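Local coordinates for cricket paralysis virus 1A protein (Cricket paralysis virus, PDB 6C3R) that suppresses RNA silencing in insect cells by inhibiting the host Argonaute AGO2 and recruiting a cellular ubiquitin ligase that promotes AGO2 degradation, at the interface of chains A and B. Residues are numbered along the deposited sequence; one frame, centred on the assembly and turned at random. Chains: chain A/B, Cricket paralysis virus 1A protein.

The interface of chains A and B. Residues chain A 50, 54-55, 58, 89-90; chain B 94-95.
A loop of chain B, carrying B:Glu94 and B:His95, lies against two helices of chain A. It meets the start of helix 53-70, the last residues of helix 77-90 and the loop residue A:Asp50. B:Glu94, though poorly ordered, contributes most of the contact. As modelled, its CG is anti to the backbone N (chi1 -172°) and the chain runs on extended, so the carboxylate reaches the first turn of helix 53-70. Both carboxylate oxygens of B:Glu94 face the backbone N of A:Arg55, with OE1 at 3.5 Å, but no hydrogen bond is made. The carboxyl carbon CD of B:Glu94 packs on the alpha carbon CA of A:Arg55 at 3.8 Å. OE1 of B:Glu94 also touches CB of A:Asp54 at 3.6 Å.

A:Arg55 meets the glutamate with the base of its side chain, CB and CG. The chain then bends at chi2 and chi3 and carries the guanidinium away, with NE of A:Arg55 6.7 Å from OE1 of B:Glu94. No salt bridge forms. The guanidinium plane is nearly perpendicular to the carboxylate plane (84°). Within chain A, ND2 of A:Asn90 gives a weak hydrogen bond to the carbonyl O of A:Arg55 (2.9 Å), which may help hold the two helix ends together.

A:Asn90 runs alongside B:Glu94, pointing the same way. Its amide OD1 touches CG of B:Glu94 at 3.6 Å. A:Asp50 crosses the glutamate at about a right angle. The carboxylates of A:Asp50 and A:Asp54 may raise the affinity of B:Glu94 for a proton. The N-terminal end of helix 53-70 and the more distant guanidiniums of A:Arg55 and A:Arg58 may offset this. A:Gln89 borders the backbone carbonyl of B:His95, with NE2 of A:Gln89 3.9 Å from O of B:His95.

B:His95 is also poorly ordered, and no polar bond crosses this patch. The contact appears loose and recurs with the chains exchanged. Both loop residues belong to the segment that binds and inhibits AGO2. The patch partly covers that segment in this dimer, whose biological role the structure alone does not show.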
# COMPACT_ATOMS: atom_id res chain seq x y z
N ASP A 50 -8.31 9.40 -6.31
CA ASP A 50 -7.89 8.11 -5.77
C ASP A 50 -7.05 8.36 -4.53
O ASP A 50 -5.84 8.63 -4.61
CB ASP A 50 -7.14 7.23 -6.78
CG ASP A 50 -7.08 5.74 -6.34
OD1 ASP A 50 -7.61 5.36 -5.27
OD2 ASP A 50 -6.49 4.94 -7.10
N ASP A 54 -10.05 2.41 -2.84
CA ASP A 54 -10.19 1.35 -3.82
C ASP A 54 -9.29 0.18 -3.49
O ASP A 54 -9.72 -0.97 -3.49
CB ASP A 54 -9.83 1.83 -5.22
CG ASP A 54 -10.81 2.87 -5.79
OD1 ASP A 54 -11.99 2.95 -5.38
OD2 ASP A 54 -10.36 3.61 -6.68
N ARG A 55 -8.02 0.48 -3.23
CA ARG A 55 -7.02 -0.52 -2.82
C ARG A 55 -7.58 -1.34 -1.65
O ARG A 55 -7.57 -2.55 -1.68
CB ARG A 55 -5.71 0.20 -2.45
CG ARG A 55 -4.41 -0.49 -2.83
CD ARG A 55 -3.86 -1.38 -1.74
NE ARG A 55 -3.91 -0.75 -0.41
CZ ARG A 55 -3.90 -1.40 0.76
NH1 ARG A 55 -3.80 -2.74 0.82
NH2 ARG A 55 -3.98 -0.70 1.89
N ARG A 58 -10.84 -3.48 -2.90
CA ARG A 58 -10.26 -4.62 -3.61
C ARG A 58 -9.69 -5.72 -2.69
O ARG A 58 -9.92 -6.91 -2.94
CB ARG A 58 -9.19 -4.12 -4.58
CG ARG A 58 -8.45 -5.19 -5.35
CD ARG A 58 -9.34 -5.90 -6.35
NE ARG A 58 -8.52 -6.55 -7.38
CZ ARG A 58 -8.90 -7.55 -8.17
NH1 ARG A 58 -10.14 -8.06 -8.11
NH2 ARG A 58 -8.03 -8.04 -9.05
N GLN A 89 -0.40 -9.25 -4.59
CA GLN A 89 -0.06 -8.05 -5.38
C GLN A 89 -0.66 -6.77 -4.78
O GLN A 89 0.03 -5.76 -4.65
CB GLN A 89 -0.54 -8.18 -6.83
CG GLN A 89 0.35 -9.04 -7.70
CD GLN A 89 -0.02 -9.00 -9.19
OE1 GLN A 89 0.68 -9.60 -10.02
NE2 GLN A 89 -1.11 -8.29 -9.54
N ASN A 90 -1.93 -6.82 -4.42
CA ASN A 90 -2.60 -5.66 -3.88
C ASN A 90 -2.20 -5.32 -2.43
O ASN A 90 -2.38 -4.19 -1.99
CB ASN A 90 -4.11 -5.82 -4.01
CG ASN A 90 -4.85 -4.49 -4.12
OD1 ASN A 90 -4.58 -3.68 -5.02
ND2 ASN A 90 -5.78 -4.26 -3.21
N GLU B 94 -1.36 0.95 -6.57
CA GLU B 94 -2.38 -0.11 -6.69
C GLU B 94 -2.07 -0.95 -7.94
O GLU B 94 -2.01 -0.40 -9.04
CB GLU B 94 -3.80 0.49 -6.77
CG GLU B 94 -4.92 -0.55 -6.71
CD GLU B 94 -6.31 0.03 -6.49
OE1 GLU B 94 -6.44 1.26 -6.26
OE2 GLU B 94 -7.28 -0.75 -6.52
N HIS B 95 -1.86 -2.26 -7.74
CA HIS B 95 -1.47 -3.18 -8.82
C HIS B 95 -2.53 -4.27 -9.05
O HIS B 95 -2.79 -5.09 -8.16
CB HIS B 95 -0.12 -3.85 -8.52
CG HIS B 95 1.05 -2.91 -8.56
ND1 HIS B 95 1.28 -2.04 -9.61
CD2 HIS B 95 2.07 -2.71 -7.68
CE1 HIS B 95 2.38 -1.35 -9.37
NE2 HIS B 95 2.88 -1.74 -8.21